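Local coordinates for protein phosphoribosylformylglycinamidine cyclo-ligase (PDB 5AVM) that probably catalyses the ATP-dependent ring closure of formylglycinamidine ribonucleotide to aminoimidazole ribonucleotide in de novo purine biosynthesis, at residues L166-L178 and L253-V265. Residues are numbered along the deposited sequence; the frame is centred on the assembly and turned at random.
Sequences LGPERVREGDALL and LPRALPPGLGAEV
In the mixed beta-sheet of the C-terminal AIR synthase domain, strands 176-181 and 261-265 lie on either side of strand 319-326, and here the loops leading into them pack together, with Pro168 and Val171 against Ala256, Leu257 and Pro258. No hydrogen bond crosses the contact; apolar groups and carbonyl oxygens carry it. Pro168 opens a 3-10 turn, a place suited to its fixed phi, and rests its ring on the backbone of 255-258: CB is 3.4 Å from Pro258 N, while its CA makes a bent CA-H...O contact with Ala256 O (CA to O 3.3 Å). The same Ala256 O is met by Val171 CG2.

Pro258 fills the notch between Pro168 and Val171. Its CD sits 3.1 Å from Pro168 O, which also accepts the Val171 amide of the 3-10 turn, and 3.5 Å from Val171 CB, the two side chains crossing at about a right angle. A glycine in place of Pro258 would probably leave a gap beside Val171 and let the start of the type II turn 258-261 flex. Val171 suits this place because both branches are used: with CG1 anti to the backbone N (chi1 170°), that methyl reaches Leu257 CD2, leaving CG2 for the carbonyl.

Beyond, residues 172-175 form a type II turn with Gly174 at its positive phi, and Asp175 OD2 takes the Arg172 amide from above the carboxylate plane as well as a bond from His239. Leu261, which also touches Val324, lies across the aliphatic base of Glu173, whose acid can stay at the surface. Leu177 is long enough to span the strand separation, and its CD1 ends 3.7 Å from Ala263 CB, with Val265 CG2 at 4.1 Å.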
# COMPACT_ATOMS: atom_id res chain seq x y z
N LEU B 166 -7.30 21.35 -5.39
CA LEU B 166 -7.12 21.52 -6.83
C LEU B 166 -7.98 20.48 -7.54
O LEU B 166 -8.18 19.37 -7.03
CB LEU B 166 -5.65 21.33 -7.21
CG LEU B 166 -4.70 22.52 -7.08
CD1 LEU B 166 -5.40 23.72 -6.47
CD2 LEU B 166 -3.51 22.10 -6.26
N GLY B 167 -8.50 20.84 -8.71
CA GLY B 167 -9.33 19.91 -9.45
C GLY B 167 -9.93 20.52 -10.70
O GLY B 167 -10.02 21.75 -10.80
N PRO B 168 -10.37 19.69 -11.66
CA PRO B 168 -10.97 20.13 -12.92
C PRO B 168 -12.11 21.15 -12.81
O PRO B 168 -12.24 22.04 -13.65
CB PRO B 168 -11.42 18.82 -13.56
CG PRO B 168 -11.62 17.90 -12.38
CD PRO B 168 -10.42 18.23 -11.54
N GLU B 169 -12.93 21.03 -11.77
CA GLU B 169 -14.05 21.94 -11.61
C GLU B 169 -13.65 23.40 -11.37
O GLU B 169 -14.50 24.30 -11.48
CB GLU B 169 -14.98 21.46 -10.48
CG GLU B 169 -14.30 21.18 -9.13
CD GLU B 169 -13.34 20.00 -9.17
OE1 GLU B 169 -13.66 18.99 -9.83
OE2 GLU B 169 -12.27 20.09 -8.52
N ARG B 170 -12.38 23.64 -11.06
CA ARG B 170 -11.90 25.01 -10.83
C ARG B 170 -11.27 25.53 -12.11
O ARG B 170 -11.07 26.73 -12.27
CB ARG B 170 -10.85 25.05 -9.72
CG ARG B 170 -11.11 24.10 -8.59
CD ARG B 170 -10.83 24.75 -7.25
NE ARG B 170 -9.71 25.68 -7.29
CZ ARG B 170 -9.18 26.24 -6.21
NH1 ARG B 170 -9.67 25.94 -5.01
NH2 ARG B 170 -8.18 27.10 -6.31
N VAL B 171 -10.95 24.61 -13.02
CA VAL B 171 -10.34 24.97 -14.29
C VAL B 171 -11.34 25.69 -15.20
O VAL B 171 -12.47 25.25 -15.39
CB VAL B 171 -9.80 23.73 -15.02
CG1 VAL B 171 -9.41 24.08 -16.43
CG2 VAL B 171 -8.61 23.16 -14.26
N ARG B 172 -10.89 26.81 -15.76
CA ARG B 172 -11.71 27.61 -16.66
C ARG B 172 -10.99 27.66 -18.01
O ARG B 172 -9.80 27.36 -18.09
CB ARG B 172 -11.89 29.02 -16.10
CG ARG B 172 -12.50 29.06 -14.70
CD ARG B 172 -14.01 28.87 -14.74
NE ARG B 172 -14.69 30.07 -15.22
CZ ARG B 172 -16.01 30.20 -15.32
NH1 ARG B 172 -16.81 29.20 -14.98
NH2 ARG B 172 -16.53 31.35 -15.76
N GLU B 173 -11.70 28.03 -19.06
CA GLU B 173 -11.08 28.11 -20.38
C GLU B 173 -10.19 29.34 -20.45
O GLU B 173 -10.62 30.45 -20.13
CB GLU B 173 -12.13 28.20 -21.48
CG GLU B 173 -11.52 28.22 -22.87
CD GLU B 173 -12.44 28.81 -23.92
OE1 GLU B 173 -13.59 28.33 -24.05
OE2 GLU B 173 -12.02 29.77 -24.60
N GLY B 174 -8.94 29.13 -20.87
CA GLY B 174 -8.02 30.24 -20.97
C GLY B 174 -6.85 30.14 -20.01
O GLY B 174 -5.93 30.96 -20.04
N ASP B 175 -6.89 29.15 -19.13
CA ASP B 175 -5.80 28.98 -18.18
C ASP B 175 -4.50 28.69 -18.90
O ASP B 175 -4.48 28.20 -20.04
CB ASP B 175 -6.08 27.83 -17.21
CG ASP B 175 -7.07 28.21 -16.13
OD1 ASP B 175 -7.08 29.39 -15.72
OD2 ASP B 175 -7.83 27.31 -15.70
N ALA B 176 -3.40 29.00 -18.23
CA ALA B 176 -2.07 28.75 -18.76
C ALA B 176 -1.60 27.39 -18.25
O ALA B 176 -1.95 26.97 -17.14
CB ALA B 176 -1.12 29.85 -18.31
N LEU B 177 -0.81 26.69 -19.05
CA LEU B 177 -0.27 25.40 -18.65
C LEU B 177 1.18 25.65 -18.26
O LEU B 177 2.02 25.95 -19.10
CB LEU B 177 -0.35 24.39 -19.80
CG LEU B 177 -1.71 24.16 -20.46
CD1 LEU B 177 -1.58 23.02 -21.44
CD2 LEU B 177 -2.76 23.83 -19.43
N LEU B 178 1.46 25.54 -16.97
CA LEU B 178 2.81 25.75 -16.45
C LEU B 178 3.39 24.40 -16.05
O LEU B 178 2.87 23.73 -15.16
CB LEU B 178 2.75 26.70 -15.25
CG LEU B 178 4.01 27.41 -14.74
CD1 LEU B 178 3.55 28.49 -13.78
CD2 LEU B 178 4.97 26.45 -14.05
N LEU B 253 -2.94 14.63 -18.07
CA LEU B 253 -3.44 16.00 -18.10
C LEU B 253 -4.97 16.08 -18.19
O LEU B 253 -5.60 16.80 -17.41
CB LEU B 253 -2.82 16.79 -19.27
CG LEU B 253 -2.15 18.13 -18.93
CD1 LEU B 253 -2.03 18.94 -20.20
CD2 LEU B 253 -2.94 18.93 -17.89
N PRO B 254 -5.59 15.35 -19.13
CA PRO B 254 -7.05 15.41 -19.24
C PRO B 254 -7.82 15.17 -17.94
O PRO B 254 -8.99 15.55 -17.84
CB PRO B 254 -7.34 14.34 -20.30
CG PRO B 254 -6.16 14.47 -21.21
CD PRO B 254 -5.00 14.56 -20.23
N ARG B 255 -7.17 14.55 -16.96
CA ARG B 255 -7.80 14.26 -15.66
C ARG B 255 -8.06 15.54 -14.86
O ARG B 255 -9.07 15.65 -14.16
CB ARG B 255 -6.90 13.35 -14.83
CG ARG B 255 -6.30 12.20 -15.57
CD ARG B 255 -7.14 10.94 -15.48
NE ARG B 255 -6.28 9.79 -15.68
CZ ARG B 255 -5.32 9.42 -14.83
NH1 ARG B 255 -5.12 10.11 -13.72
NH2 ARG B 255 -4.56 8.37 -15.10
N ALA B 256 -7.13 16.49 -14.97
CA ALA B 256 -7.21 17.76 -14.27
C ALA B 256 -8.07 18.76 -15.03
O ALA B 256 -8.18 19.92 -14.63
CB ALA B 256 -5.80 18.34 -14.08
N LEU B 257 -8.68 18.32 -16.12
CA LEU B 257 -9.52 19.19 -16.93
C LEU B 257 -10.98 18.75 -16.99
O LEU B 257 -11.28 17.57 -17.20
CB LEU B 257 -8.96 19.28 -18.35
CG LEU B 257 -7.50 19.71 -18.48
CD1 LEU B 257 -7.12 19.68 -19.94
CD2 LEU B 257 -7.28 21.10 -17.91
N PRO B 258 -11.90 19.70 -16.79
CA PRO B 258 -13.34 19.44 -16.81
C PRO B 258 -13.82 19.13 -18.21
O PRO B 258 -13.09 19.33 -19.18
CB PRO B 258 -13.91 20.75 -16.29
CG PRO B 258 -12.98 21.74 -16.88
CD PRO B 258 -11.64 21.13 -16.57
N PRO B 259 -15.05 18.62 -18.33
CA PRO B 259 -15.62 18.28 -19.64
C PRO B 259 -15.72 19.51 -20.55
O PRO B 259 -16.03 20.61 -20.10
CB PRO B 259 -17.00 17.73 -19.27
CG PRO B 259 -16.77 17.13 -17.92
CD PRO B 259 -15.95 18.19 -17.25
N GLY B 260 -15.44 19.30 -21.84
CA GLY B 260 -15.51 20.39 -22.79
C GLY B 260 -14.28 21.28 -22.82
O GLY B 260 -14.32 22.40 -23.33
N LEU B 261 -13.18 20.77 -22.26
CA LEU B 261 -11.94 21.52 -22.23
C LEU B 261 -10.74 20.61 -22.45
O LEU B 261 -10.52 19.64 -21.73
CB LEU B 261 -11.80 22.26 -20.89
CG LEU B 261 -12.83 23.37 -20.66
CD1 LEU B 261 -12.66 23.97 -19.29
CD2 LEU B 261 -12.66 24.45 -21.73
N GLY B 262 -9.97 20.92 -23.49
CA GLY B 262 -8.79 20.15 -23.82
C GLY B 262 -7.60 21.07 -23.67
O GLY B 262 -7.78 22.26 -23.40
N ALA B 263 -6.39 20.54 -23.83
CA ALA B 263 -5.19 21.35 -23.68
C ALA B 263 -4.43 21.53 -24.98
O ALA B 263 -4.53 20.71 -25.89
CB ALA B 263 -4.27 20.74 -22.63
N GLU B 264 -3.65 22.60 -25.05
CA GLU B 264 -2.85 22.92 -26.23
C GLU B 264 -1.40 23.10 -25.79
O GLU B 264 -1.06 24.08 -25.14
CB GLU B 264 -3.36 24.22 -26.84
CG GLU B 264 -2.77 24.59 -28.17
CD GLU B 264 -3.35 25.89 -28.70
OE1 GLU B 264 -2.94 26.97 -28.22
OE2 GLU B 264 -4.24 25.82 -29.58
N VAL B 265 -0.55 22.14 -26.14
CA VAL B 265 0.86 22.19 -25.75
C VAL B 265 1.80 22.54 -26.90
O VAL B 265 1.95 21.76 -27.84
CB VAL B 265 1.30 20.83 -25.14
CG1 VAL B 265 2.78 20.87 -24.77
CG2 VAL B 265 0.46 20.51 -23.92